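Elastinolytic metalloprotease (Pseudoalteromonas sp. CF6-2, PDB 6IK4) is a zinc-dependent endopeptidase domain of the M23 family that probably cleaves peptide bonds in elastin and in bacterial peptidoglycan. Local coordinates at residues 44-49 / 100-105; 54-59 / 88-93; 63-68 / 81-86; 140-145 / 154-159. One frame throughout, in Å; residues are numbered along the deposited sequence.

In the fold
Contacts 1, 2 and 3 all belong to the large antiparallel sheet of the M23 domain, whereas contact 4 lies across the chain's centre in a separate four-stranded sheet, about 26 to 28 Å away centre to centre. Contacts 2 and 3 are close neighbours, 9 Å between centres, because strands 55-61 and 64-68 are paired; both are nested within the chain loop that contact 1 closes. Contact 2 lies at the surface and is largely backbone hydrogen bonds; contacts 1, 3 and 4 are partly buried. Contact 3 is mostly methyl packing, without any hydrogen bond across its segments. Contact 1 adds a proline ring over one face of a tyrosine; contact 4 joins an aromatic side to a salt-bridge network.

Contact 1 (44-49 / 100-105); sequences SNTPWV and YANSYN
The hydroxyl of Thr46 has two partners: OG1 donates to Tyr100 O at 2.8 Å and is also hydrogen-bonded to Arg99 NH2, one residue before 100-105. The bond to Tyr100 is nearly collinear with the acceptor carbonyl (C=O...OG1 angle 170°). Thr46 OG1 lies between its own backbone N and carbonyl carbon (chi1 51°), which brings OG1 to the carbonyl O of Tyr100 while CG2 is turned to the tyrosine ring, 3.5 Å from Tyr100 CE1. Pro47 follows directly and covers one face of the same ring. Its CD stands 3.3 Å from Tyr100 CZ and its CG 3.4 Å from Tyr100 CE2, a tight fit of aliphatic ring on aromatic ring. At the ring's edge, near its plane, Val49 CG2 approaches Tyr100 CD2 to 4.0 Å. This is where strand 48-50 begins to run antiparallel to strand 96-100 in the main sheet of the M23 domain; the bond from Tyr100 N to Pro47 O is weak, at 3.4 Å, and backbone pairing continues from Val49 to Leu97 and Gly98. The hydroxyl of Tyr100 bonds to Asn37 N, and the side chain lies about 5 Å from those of His79 and His118, the predicted proton donor/acceptor residues, so this proline-tyrosine contact lies close to the predicted active site. Toward the chain's exit from the sheet, Asn102 ND2 donates to Ser44 O at 3.0 Å, with the acceptor almost in the amide plane and an N-H...O angle of 159°. Beyond it Ser103 takes the N-cap position of the short helix 104-107.

Contact 2 (54-59 / 88-93); sequences GGVITR and GDTVQP
Strand 55-61 of the main antiparallel sheet is joined along one side by the short strand 90-91. Gly55 and Val91 form a hydrogen-bonded pair: Gly55 N donates to Val91 O at 3.1 Å, and Val91 N returns the bond to Gly55 O at 2.9 Å. Next to it Val56 and Thr90 make a non-hydrogen-bonded pair. Two further bonds extend the pairing past the short strand, from Ile57 N to Asp89 O at 2.8 Å and from Gly88 N to Ile57 O at 3.0 Å. Gly54 closes up against the end of the pairing, its CA 3.3 Å from Val91 O, while Pro93 CG rests on Gly54 N. The closer side-chain packing is on the buried side: Ile57 CG1 approaches Val91 CG1 to 3.9 Å, the two chains crossing at about a right angle, and Ile57 CD1 reaches both methyls of Val91. Strand 64-68 adds Val67 to this apolar patch. The Asp89 carboxylate is instead held by Asn86 N, within its own loop. Four main-chain bonds against a single apolar pair imply that the contact is carried mainly by main-chain hydrogen bonds, with Ile57 and Val91 adding apolar packing on the buried side.

Contact 3 (63-68 / 81-86); sequences CNIRVT and SNLQYN
Leu83 places CG beside its backbone N (chi1 -72°) and carries one methyl onward in an extended arrangement (CD1 at chi2 -177°), while Ile65 holds CG1 anti to its backbone N (chi1 -165°) and CG2 between that N and the carbonyl carbon. The result is that Leu83 CD2 meets Ile65 CG2 at 3.8 Å. The side chains slide past each other in opposite directions, and both leucine methyls lie near the isoleucine's branch point, Leu83 CD1 4.0 Å and Leu83 CD2 4.1 Å from Ile65 CB. From there CD1 continues to the main chain, 3.9 Å from Asn64 N. A looser touch, Ile65 CD1 to Tyr85 CB at 4.4 Å, extends the patch along the loop. That loop follows strand 73-81 and is braced internally: Gln84 NE2 donates to Asn82 O at 2.9 Å, and Ser81 OG to Asn82 OD1. On the strand side, Cys63 is disulfide-bonded to Cys109 and Asn64 is hydrogen-bonded to Asn76, so polar and covalent ties lead elsewhere. With no hydrogen bond between the two segments, their direct contact is van der Waals packing, chiefly of methyl groups, which is short-ranged and little directional.

Contact 4 (140-145 / 154-159); sequences YRIDVG and NNFYFE
Phe158 is the middle of the apolar side, with Ile142 and Tyr140 facing it from the neighbouring strand. Ile142 points the same way as Phe158 and lies beside it, CG1 4.0 Å from Phe158 CD2; Tyr140 crosses at about a right angle, its CD1 3.5 Å from Phe158 CB. Phe156 continues this side, and with Phe158 it packs on Leu33, the neighbour of the zinc ligand Asp34. The backbones are tied by two reciprocal pairs of hydrogen bonds, between Arg141 and Glu159 and between Asp143 and Tyr157, of which Asp143 N to Tyr157 O measures 2.9 Å. On the other face of the sheet Asp143 lies over the Tyr157 ring: CB is 3.7 Å from the ring centroid in a CH-pi contact, and the carboxylate is stacked with its plane 19° from that of the ring. The Arg141 chain bends at chi3 (70°), which turns NE toward the Tyr157 side, and chi4 (84°) sets CZ. Its NH1 and NH2 both grip Asp143 OD2, NH1 at 3.0 Å, on the side away from OD1, which may stabilise charge on that oxygen. NH2 also makes a weak, 3.4 Å salt-bridge contact to Glu159 OE1 and a weak bond to Tyr157 OH. At the outer edge a water accepts from Arg141 NE, 2.9 Å away, and donates to Glu159 OE2, while Asn134 takes a further bond from NH1. The sequential antiparallel order of strands 136-137, 140-143, 157-160 and 163-165 is that of a beta meander, in which this is the central pairing.

Contact 1 (44-49 / 100-105)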
loop_
_atom_site.group_PDB
_atom_site.type_symbol
_atom_site.label_atom_id
_atom_site.label_comp_id
_atom_site.label_asym_id
_atom_site.label_seq_id
_atom_site.Cartn_x
_atom_site.Cartn_y
_atom_site.Cartn_z
ATOM N N SER A 44 5.851 18.596 -1.077
ATOM C CA SER A 44 6.211 18.396 0.316
ATOM C C SER A 44 7.254 17.287 0.444
ATOM O O SER A 44 7.638 16.631 -0.528
ATOM C CB SER A 44 4.965 18.094 1.150
ATOM O OG SER A 44 4.391 16.847 0.793
ATOM N N ASN A 45 7.725 17.083 1.671
ATOM C CA ASN A 45 8.804 16.138 1.954
ATOM C C ASN A 45 8.188 14.754 2.175
ATOM O O ASN A 45 7.988 14.295 3.303
ATOM C CB ASN A 45 9.601 16.629 3.156
ATOM C CG ASN A 45 10.660 15.655 3.603
ATOM O OD1 ASN A 45 11.377 15.069 2.786
ATOM N ND2 ASN A 45 10.773 15.476 4.918
ATOM N N THR A 46 7.878 14.079 1.065
ATOM C CA THR A 46 7.197 12.783 1.148
ATOM C C THR A 46 8.141 11.690 1.656
ATOM O O THR A 46 9.347 11.730 1.399
ATOM C CB THR A 46 6.628 12.391 -0.211
ATOM O OG1 THR A 46 7.647 12.494 -1.217
ATOM C CG2 THR A 46 5.444 13.278 -0.577
ATOM N N PRO A 47 7.613 10.697 2.377
ATOM C CA PRO A 47 8.475 9.716 3.044
ATOM C C PRO A 47 8.896 8.584 2.118
ATOM O O PRO A 47 8.365 8.398 1.022
ATOM C CB PRO A 47 7.582 9.177 4.166
ATOM C CG PRO A 47 6.204 9.237 3.552
ATOM C CD PRO A 47 6.203 10.543 2.783
ATOM N N TRP A 48 9.861 7.804 2.606
ATOM C CA TRP A 48 10.219 6.546 1.974
ATOM C C TRP A 48 9.237 5.460 2.397
ATOM O O TRP A 48 8.694 5.484 3.512
ATOM C CB TRP A 48 11.654 6.145 2.339
ATOM C CG TRP A 48 12.669 7.130 1.810
ATOM C CD1 TRP A 48 13.035 8.312 2.385
ATOM C CD2 TRP A 48 13.408 7.034 0.585
ATOM N NE1 TRP A 48 13.962 8.958 1.597
ATOM C CE2 TRP A 48 14.211 8.193 0.486
ATOM C CE3 TRP A 48 13.470 6.082 -0.439
ATOM C CZ2 TRP A 48 15.071 8.421 -0.594
ATOM C CZ3 TRP A 48 14.323 6.315 -1.521
ATOM C CH2 TRP A 48 15.114 7.473 -1.583
ATOM N N VAL A 49 9.010 4.511 1.488
ATOM C CA VAL A 49 8.052 3.420 1.667
ATOM C C VAL A 49 8.843 2.132 1.859
ATOM O O VAL A 49 9.752 1.842 1.070
ATOM C CB VAL A 49 7.107 3.309 0.454
ATOM C CG1 VAL A 49 6.086 2.190 0.649
ATOM C CG2 VAL A 49 6.377 4.635 0.204
ATOM N N TYR A 100 7.081 7.739 -2.043
ATOM C CA TYR A 100 5.922 8.042 -2.867
ATOM C C TYR A 100 6.087 9.466 -3.363
ATOM O O TYR A 100 6.677 10.307 -2.682
ATOM C CB TYR A 100 4.568 7.804 -2.175
ATOM C CG TYR A 100 4.160 8.545 -0.916
ATOM C CD1 TYR A 100 3.766 9.884 -0.946
ATOM C CD2 TYR A 100 4.041 7.857 0.289
ATOM C CE1 TYR A 100 3.344 10.534 0.217
ATOM C CE2 TYR A 100 3.614 8.487 1.441
ATOM C CZ TYR A 100 3.262 9.819 1.400
ATOM O OH TYR A 100 2.843 10.433 2.560
ATOM N N ALA A 101 5.646 9.693 -4.595
ATOM C CA ALA A 101 6.052 10.870 -5.348
ATOM C C ALA A 101 5.480 12.142 -4.741
ATOM O O ALA A 101 4.309 12.194 -4.365
ATOM C CB ALA A 101 5.595 10.741 -6.797
ATOM N N ASN A 102 6.319 13.172 -4.650
ATOM C CA ASN A 102 5.872 14.495 -4.235
ATOM C C ASN A 102 5.584 15.407 -5.424
ATOM O O ASN A 102 5.306 16.595 -5.230
ATOM C CB ASN A 102 6.903 15.127 -3.289
ATOM C CG ASN A 102 8.075 15.791 -4.024
ATOM O OD1 ASN A 102 8.352 15.505 -5.189
ATOM N ND2 ASN A 102 8.767 16.678 -3.326
ATOM N N SER A 103 5.624 14.881 -6.648
ATOM C CA SER A 103 5.250 15.657 -7.820
ATOM C C SER A 103 4.158 14.928 -8.593
ATOM O O SER A 103 4.165 13.698 -8.705
ATOM C CB SER A 103 6.467 15.950 -8.716
ATOM O OG SER A 103 6.775 14.857 -9.550
ATOM N N TYR A 104 3.214 15.705 -9.119
ATOM C CA TYR A 104 2.009 15.139 -9.714
ATOM C C TYR A 104 2.334 14.298 -10.946
ATOM O O TYR A 104 1.805 13.188 -11.109
ATOM C CB TYR A 104 1.043 16.279 -10.059
ATOM C CG TYR A 104 -0.255 15.855 -10.695
ATOM C CD1 TYR A 104 -1.331 15.442 -9.920
ATOM C CD2 TYR A 104 -0.414 15.889 -12.078
ATOM C CE1 TYR A 104 -2.526 15.067 -10.509
ATOM C CE2 TYR A 104 -1.599 15.512 -12.672
ATOM C CZ TYR A 104 -2.652 15.112 -11.885
ATOM O OH TYR A 104 -3.832 14.732 -12.481
ATOM N N ASN A 105 3.205 14.810 -11.825
ATOM C CA ASN A 105 3.529 14.083 -13.051
ATOM C C ASN A 105 4.240 12.769 -12.753
ATOM O O ASN A 105 3.972 11.755 -13.404
ATOM C CB ASN A 105 4.384 14.947 -13.977
ATOM C CG ASN A 105 3.573 16.023 -14.669
ATOM O OD1 ASN A 105 2.348 15.925 -14.763
ATOM N ND2 ASN A 105 4.251 17.055 -15.160
#

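Contact 2 (54-59 / 88-93)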
loop_
_atom_site.group_PDB
_atom_site.type_symbol
_atom_site.label_atom_id
_atom_site.label_comp_id
_atom_site.label_asym_id
_atom_site.label_seq_id
_atom_site.Cartn_x
_atom_site.Cartn_y
_atom_site.Cartn_z
ATOM N N GLY A 54 9.309 -9.676 2.277
ATOM C CA GLY A 54 10.419 -9.958 1.385
ATOM C C GLY A 54 9.988 -10.575 0.060
ATOM O O GLY A 54 8.862 -11.054 -0.093
ATOM N N GLY A 55 10.887 -10.531 -0.917
ATOM C CA GLY A 55 10.610 -11.150 -2.196
ATOM C C GLY A 55 11.445 -10.560 -3.318
ATOM O O GLY A 55 12.415 -9.836 -3.092
ATOM N N VAL A 56 11.036 -10.905 -4.544
ATOM C CA VAL A 56 11.729 -10.521 -5.772
ATOM C C VAL A 56 11.043 -9.303 -6.372
ATOM O O VAL A 56 9.807 -9.225 -6.405
ATOM C CB VAL A 56 11.750 -11.691 -6.778
ATOM C CG1 VAL A 56 12.564 -11.323 -8.011
ATOM C CG2 VAL A 56 12.342 -12.931 -6.115
ATOM N N ILE A 57 11.847 -8.361 -6.871
ATOM C CA ILE A 57 11.354 -7.092 -7.394
ATOM C C ILE A 57 10.941 -7.239 -8.850
ATOM O O ILE A 57 11.641 -7.874 -9.651
ATOM C CB ILE A 57 12.441 -6.009 -7.257
ATOM C CG1 ILE A 57 12.698 -5.668 -5.789
ATOM C CG2 ILE A 57 12.104 -4.767 -8.108
ATOM C CD1 ILE A 57 11.575 -4.867 -5.139
ATOM N N THR A 58 9.812 -6.622 -9.203
ATOM C CA THR A 58 9.494 -6.277 -10.585
ATOM C C THR A 58 9.323 -4.768 -10.638
ATOM O O THR A 58 8.531 -4.216 -9.872
ATOM C CB THR A 58 8.219 -6.975 -11.070
ATOM O OG1 THR A 58 8.333 -8.389 -10.882
ATOM C CG2 THR A 58 7.981 -6.675 -12.553
ATOM N N ARG A 59 10.078 -4.095 -11.511
ATOM C CA ARG A 59 9.982 -2.644 -11.686
ATOM C C ARG A 59 9.293 -2.375 -13.014
ATOM O O ARG A 59 9.872 -2.614 -14.078
ATOM C CB ARG A 59 11.357 -1.973 -11.641
ATOM C CG ARG A 59 11.322 -0.456 -11.926
ATOM C CD ARG A 59 12.725 0.120 -12.129
ATOM N NE ARG A 59 12.711 1.520 -12.570
ATOM C CZ ARG A 59 12.442 1.924 -13.811
ATOM N NH1 ARG A 59 12.149 1.042 -14.754
ATOM N NH2 ARG A 59 12.461 3.219 -14.112
ATOM N N GLY A 88 14.362 -8.479 -10.723
ATOM C CA GLY A 88 15.159 -9.591 -10.245
ATOM C C GLY A 88 15.873 -9.364 -8.932
ATOM O O GLY A 88 16.355 -10.338 -8.335
ATOM N N ASP A 89 15.971 -8.121 -8.460
ATOM C CA ASP A 89 16.576 -7.866 -7.159
ATOM C C ASP A 89 15.730 -8.500 -6.058
ATOM O O ASP A 89 14.522 -8.703 -6.212
ATOM C CB ASP A 89 16.708 -6.358 -6.900
ATOM C CG ASP A 89 17.808 -5.709 -7.733
ATOM O OD1 ASP A 89 18.675 -6.450 -8.260
ATOM O OD2 ASP A 89 17.793 -4.458 -7.870
ATOM N N THR A 90 16.381 -8.828 -4.944
ATOM C CA THR A 90 15.720 -9.381 -3.770
ATOM C C THR A 90 15.706 -8.333 -2.663
ATOM O O THR A 90 16.704 -7.635 -2.451
ATOM C CB THR A 90 16.431 -10.662 -3.305
ATOM O OG1 THR A 90 16.206 -11.710 -4.264
ATOM C CG2 THR A 90 15.928 -11.118 -1.950
ATOM N N VAL A 91 14.572 -8.207 -1.971
ATOM C CA VAL A 91 14.485 -7.317 -0.821
ATOM C C VAL A 91 13.954 -8.106 0.369
ATOM O O VAL A 91 13.393 -9.193 0.229
ATOM C CB VAL A 91 13.606 -6.075 -1.082
ATOM C CG1 VAL A 91 14.223 -5.213 -2.183
ATOM C CG2 VAL A 91 12.184 -6.490 -1.454
ATOM N N GLN A 92 14.157 -7.535 1.545
ATOM C CA GLN A 92 13.706 -8.031 2.829
ATOM C C GLN A 92 12.557 -7.179 3.334
ATOM O O GLN A 92 12.380 -6.032 2.896
ATOM C CB GLN A 92 14.853 -7.986 3.851
ATOM C CG GLN A 92 16.112 -8.690 3.406
ATOM C CD GLN A 92 15.894 -10.165 3.228
ATOM O OE1 GLN A 92 15.332 -10.824 4.101
ATOM N NE2 GLN A 92 16.339 -10.702 2.092
ATOM N N PRO A 93 11.756 -7.700 4.265
ATOM C CA PRO A 93 10.774 -6.853 4.947
ATOM C C PRO A 93 11.459 -5.611 5.487
ATOM O O PRO A 93 12.524 -5.694 6.100
ATOM C CB PRO A 93 10.262 -7.749 6.080
ATOM C CG PRO A 93 10.538 -9.138 5.609
ATOM C CD PRO A 93 11.822 -9.048 4.859
#

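Contact 3 (63-68 / 81-86)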
loop_
_atom_site.group_PDB
_atom_site.type_symbol
_atom_site.label_atom_id
_atom_site.label_comp_id
_atom_site.label_asym_id
_atom_site.label_seq_id
_atom_site.Cartn_x
_atom_site.Cartn_y
_atom_site.Cartn_z
ATOM N N CYS A 63 7.581 4.750 -11.499
ATOM C CA CYS A 63 6.622 5.057 -10.440
ATOM C C CYS A 63 5.842 3.825 -9.981
ATOM O O CYS A 63 4.807 3.963 -9.320
ATOM C CB CYS A 63 5.660 6.166 -10.888
ATOM S SG CYS A 63 4.504 5.735 -12.213
ATOM N N ASN A 64 6.331 2.620 -10.280
ATOM C CA ASN A 64 5.513 1.420 -10.113
ATOM C C ASN A 64 6.427 0.221 -9.898
ATOM O O ASN A 64 7.160 -0.180 -10.810
ATOM C CB ASN A 64 4.613 1.229 -11.331
ATOM C CG ASN A 64 3.650 0.069 -11.176
ATOM O OD1 ASN A 64 3.464 -0.463 -10.081
ATOM N ND2 ASN A 64 2.999 -0.306 -12.271
ATOM N N ILE A 65 6.388 -0.352 -8.696
ATOM C CA ILE A 65 7.292 -1.436 -8.327
ATOM C C ILE A 65 6.511 -2.477 -7.529
ATOM O O ILE A 65 5.523 -2.156 -6.861
ATOM C CB ILE A 65 8.502 -0.904 -7.525
ATOM C CG1 ILE A 65 9.625 -1.938 -7.456
ATOM C CG2 ILE A 65 8.076 -0.473 -6.116
ATOM C CD1 ILE A 65 10.874 -1.413 -6.787
ATOM N N ARG A 66 6.968 -3.732 -7.600
ATOM C CA ARG A 66 6.279 -4.850 -6.965
ATOM C C ARG A 66 7.283 -5.760 -6.261
ATOM O O ARG A 66 8.409 -5.946 -6.741
ATOM C CB ARG A 66 5.477 -5.653 -8.009
ATOM C CG ARG A 66 4.690 -6.845 -7.451
ATOM C CD ARG A 66 3.971 -7.595 -8.553
ATOM N NE ARG A 66 3.012 -6.761 -9.285
ATOM C CZ ARG A 66 2.213 -7.219 -10.245
ATOM N NH1 ARG A 66 2.248 -8.503 -10.586
ATOM N NH2 ARG A 66 1.376 -6.397 -10.862
ATOM N N VAL A 67 6.868 -6.314 -5.119
ATOM C CA VAL A 67 7.625 -7.313 -4.372
ATOM C C VAL A 67 6.821 -8.607 -4.399
ATOM O O VAL A 67 5.716 -8.658 -3.851
ATOM C CB VAL A 67 7.879 -6.880 -2.919
ATOM C CG1 VAL A 67 8.742 -7.938 -2.190
ATOM C CG2 VAL A 67 8.523 -5.488 -2.863
ATOM N N THR A 68 7.370 -9.654 -5.015
ATOM C CA THR A 68 6.697 -10.950 -5.084
ATOM C C THR A 68 7.344 -11.934 -4.111
ATOM O O THR A 68 8.535 -12.255 -4.230
ATOM C CB THR A 68 6.715 -11.510 -6.506
ATOM O OG1 THR A 68 6.072 -10.577 -7.388
ATOM C CG2 THR A 68 5.955 -12.837 -6.550
ATOM N N SER A 81 8.479 7.278 -6.503
ATOM C CA SER A 81 9.632 7.958 -7.082
ATOM C C SER A 81 10.895 7.433 -6.409
ATOM O O SER A 81 10.839 6.710 -5.407
ATOM C CB SER A 81 9.522 9.478 -6.925
ATOM O OG SER A 81 9.743 9.864 -5.577
ATOM N N ASN A 82 12.044 7.796 -6.976
ATOM C CA ASN A 82 13.346 7.434 -6.404
ATOM C C ASN A 82 13.444 5.939 -6.125
ATOM O O ASN A 82 13.922 5.520 -5.066
ATOM C CB ASN A 82 13.628 8.209 -5.117
ATOM C CG ASN A 82 13.538 9.708 -5.304
ATOM O OD1 ASN A 82 12.505 10.323 -5.029
ATOM N ND2 ASN A 82 14.624 10.306 -5.779
ATOM N N LEU A 83 12.974 5.127 -7.070
ATOM C CA LEU A 83 12.969 3.682 -6.863
ATOM C C LEU A 83 14.398 3.163 -6.750
ATOM O O LEU A 83 15.296 3.627 -7.449
ATOM C CB LEU A 83 12.231 2.983 -8.007
ATOM C CG LEU A 83 10.704 3.149 -8.054
ATOM C CD1 LEU A 83 10.116 2.341 -9.200
ATOM C CD2 LEU A 83 10.057 2.759 -6.709
ATOM N N GLN A 84 14.603 2.190 -5.865
ATOM C CA GLN A 84 15.936 1.773 -5.449
ATOM C C GLN A 84 16.351 0.422 -6.013
ATOM O O GLN A 84 17.496 0.006 -5.796
ATOM C CB GLN A 84 16.025 1.727 -3.915
ATOM C CG GLN A 84 15.837 3.089 -3.255
ATOM C CD GLN A 84 16.967 4.038 -3.580
ATOM O OE1 GLN A 84 18.135 3.740 -3.315
ATOM N NE2 GLN A 84 16.631 5.189 -4.161
ATOM N N TYR A 85 15.462 -0.270 -6.720
ATOM C CA TYR A 85 15.706 -1.646 -7.132
ATOM C C TYR A 85 15.230 -1.857 -8.562
ATOM O O TYR A 85 14.400 -1.108 -9.089
ATOM C CB TYR A 85 15.029 -2.636 -6.165
ATOM C CG TYR A 85 15.662 -2.522 -4.804
ATOM C CD1 TYR A 85 16.873 -3.147 -4.538
ATOM C CD2 TYR A 85 15.098 -1.733 -3.812
ATOM C CE1 TYR A 85 17.496 -3.010 -3.311
ATOM C CE2 TYR A 85 15.713 -1.602 -2.579
ATOM C CZ TYR A 85 16.911 -2.236 -2.334
ATOM O OH TYR A 85 17.545 -2.107 -1.113
ATOM N N ASN A 86 15.781 -2.894 -9.183
ATOM C CA ASN A 86 15.495 -3.279 -10.557
ATOM C C ASN A 86 14.995 -4.715 -10.596
ATOM O O ASN A 86 15.091 -5.448 -9.609
ATOM C CB ASN A 86 16.743 -3.128 -11.435
ATOM C CG ASN A 86 17.078 -1.688 -11.708
ATOM O OD1 ASN A 86 16.412 -1.035 -12.506
ATOM N ND2 ASN A 86 18.117 -1.182 -11.053
#

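Contact 4 (140-145 / 154-159)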
loop_
_atom_site.group_PDB
_atom_site.type_symbol
_atom_site.label_atom_id
_atom_site.label_comp_id
_atom_site.label_asym_id
_atom_site.label_seq_id
_atom_site.Cartn_x
_atom_site.Cartn_y
_atom_site.Cartn_z
ATOM N N TYR A 140 -3.207 -6.483 12.131
ATOM C CA TYR A 140 -4.559 -5.964 11.925
ATOM C C TYR A 140 -5.316 -6.847 10.945
ATOM O O TYR A 140 -4.798 -7.168 9.875
ATOM C CB TYR A 140 -4.537 -4.566 11.324
ATOM C CG TYR A 140 -4.053 -3.460 12.217
ATOM C CD1 TYR A 140 -4.939 -2.775 13.042
ATOM C CD2 TYR A 140 -2.729 -3.054 12.183
ATOM C CE1 TYR A 140 -4.508 -1.732 13.840
ATOM C CE2 TYR A 140 -2.283 -2.010 12.984
ATOM C CZ TYR A 140 -3.176 -1.358 13.807
ATOM O OH TYR A 140 -2.735 -0.331 14.600
ATOM N N ARG A 141 -6.570 -7.165 11.253
ATOM C CA ARG A 141 -7.450 -7.714 10.229
ATOM C C ARG A 141 -8.035 -6.557 9.435
ATOM O O ARG A 141 -8.494 -5.575 10.022
ATOM C CB ARG A 141 -8.581 -8.537 10.847
ATOM C CG ARG A 141 -9.505 -9.188 9.803
ATOM C CD ARG A 141 -10.638 -9.969 10.459
ATOM N NE ARG A 141 -11.582 -9.065 11.100
ATOM C CZ ARG A 141 -12.584 -8.450 10.472
ATOM N NH1 ARG A 141 -12.799 -8.643 9.169
ATOM N NH2 ARG A 141 -13.378 -7.643 11.156
ATOM N N ILE A 142 -8.007 -6.661 8.108
ATOM C CA ILE A 142 -8.601 -5.647 7.241
ATOM C C ILE A 142 -10.046 -6.034 6.960
ATOM O O ILE A 142 -10.325 -7.152 6.507
ATOM C CB ILE A 142 -7.815 -5.505 5.925
ATOM C CG1 ILE A 142 -6.351 -5.147 6.208
ATOM C CG2 ILE A 142 -8.488 -4.458 5.008
ATOM C CD1 ILE A 142 -5.444 -5.302 4.981
ATOM N N ASP A 143 -10.966 -5.125 7.230
ATOM C CA ASP A 143 -12.372 -5.340 6.911
ATOM C C ASP A 143 -12.741 -4.345 5.821
ATOM O O ASP A 143 -12.746 -3.139 6.067
ATOM C CB ASP A 143 -13.255 -5.154 8.144
ATOM C CG ASP A 143 -14.652 -5.690 7.929
ATOM O OD1 ASP A 143 -15.377 -5.131 7.078
ATOM O OD2 ASP A 143 -15.016 -6.682 8.588
ATOM N N VAL A 144 -13.064 -4.834 4.626
ATOM C CA VAL A 144 -13.349 -3.908 3.527
ATOM C C VAL A 144 -14.777 -3.375 3.644
ATOM O O VAL A 144 -15.649 -3.962 4.289
ATOM C CB VAL A 144 -13.105 -4.554 2.153
ATOM C CG1 VAL A 144 -11.673 -5.102 2.058
ATOM C CG2 VAL A 144 -14.169 -5.632 1.835
ATOM N N GLY A 145 -15.013 -2.229 3.007
ATOM C CA GLY A 145 -16.312 -1.588 3.022
ATOM C C GLY A 145 -17.210 -2.104 1.918
ATOM O O GLY A 145 -16.970 -3.156 1.322
ATOM N N ASN A 154 -18.205 1.755 10.182
ATOM C CA ASN A 154 -18.953 0.528 10.425
ATOM C C ASN A 154 -18.724 -0.508 9.338
ATOM O O ASN A 154 -18.943 -1.700 9.582
ATOM C CB ASN A 154 -20.448 0.830 10.549
ATOM C CG ASN A 154 -20.765 1.644 11.775
ATOM O OD1 ASN A 154 -21.327 2.739 11.687
ATOM N ND2 ASN A 154 -20.389 1.122 12.937
ATOM N N ASN A 155 -18.276 -0.082 8.156
ATOM C CA ASN A 155 -18.033 -0.966 7.021
ATOM C C ASN A 155 -16.556 -1.254 6.790
ATOM O O ASN A 155 -16.191 -2.395 6.474
ATOM C CB ASN A 155 -18.604 -0.357 5.735
ATOM C CG ASN A 155 -20.048 0.077 5.880
ATOM O OD1 ASN A 155 -20.733 -0.340 6.803
ATOM N ND2 ASN A 155 -20.512 0.919 4.965
ATOM N N PHE A 156 -15.704 -0.234 6.879
ATOM C CA PHE A 156 -14.279 -0.383 6.610
ATOM C C PHE A 156 -13.492 -0.056 7.866
ATOM O O PHE A 156 -13.704 1.006 8.468
ATOM C CB PHE A 156 -13.803 0.535 5.482
ATOM C CG PHE A 156 -12.304 0.549 5.345
ATOM C CD1 PHE A 156 -11.655 -0.501 4.697
ATOM C CD2 PHE A 156 -11.541 1.555 5.931
ATOM C CE1 PHE A 156 -10.266 -0.520 4.602
ATOM C CE2 PHE A 156 -10.150 1.542 5.839
ATOM C CZ PHE A 156 -9.516 0.498 5.178
ATOM N N TYR A 157 -12.551 -0.934 8.230
ATOM C CA TYR A 157 -11.663 -0.648 9.354
ATOM C C TYR A 157 -10.528 -1.664 9.395
ATOM O O TYR A 157 -10.549 -2.689 8.707
ATOM C CB TYR A 157 -12.418 -0.655 10.684
ATOM C CG TYR A 157 -13.222 -1.916 10.910
ATOM C CD1 TYR A 157 -12.657 -3.027 11.523
ATOM C CD2 TYR A 157 -14.550 -1.991 10.512
ATOM C CE1 TYR A 157 -13.392 -4.202 11.732
ATOM C CE2 TYR A 157 -15.303 -3.157 10.716
ATOM C CZ TYR A 157 -14.718 -4.250 11.331
ATOM O OH TYR A 157 -15.452 -5.392 11.530
ATOM N N PHE A 158 -9.520 -1.336 10.203
ATOM C CA PHE A 158 -8.466 -2.246 10.622
ATOM C C PHE A 158 -8.736 -2.640 12.069
ATOM O O PHE A 158 -9.009 -1.772 12.902
ATOM C CB PHE A 158 -7.096 -1.575 10.529
ATOM C CG PHE A 158 -6.759 -1.043 9.173
ATOM C CD1 PHE A 158 -7.202 0.208 8.768
ATOM C CD2 PHE A 158 -5.967 -1.784 8.302
ATOM C CE1 PHE A 158 -6.877 0.707 7.514
ATOM C CE2 PHE A 158 -5.640 -1.287 7.044
ATOM C CZ PHE A 158 -6.082 -0.035 6.657
ATOM N N GLU A 159 -8.637 -3.929 12.385
ATOM C CA GLU A 159 -8.973 -4.394 13.730
ATOM C C GLU A 159 -7.788 -5.138 14.340
ATOM O O GLU A 159 -7.270 -6.085 13.745
ATOM C CB GLU A 159 -10.212 -5.292 13.688
ATOM C CG GLU A 159 -10.829 -5.539 15.045
ATOM C CD GLU A 159 -11.718 -6.765 15.058
ATOM O OE1 GLU A 159 -12.739 -6.778 14.337
ATOM O OE2 GLU A 159 -11.389 -7.724 15.785
HETATM O O HOH W 1 -11.314 -9.637 13.944
#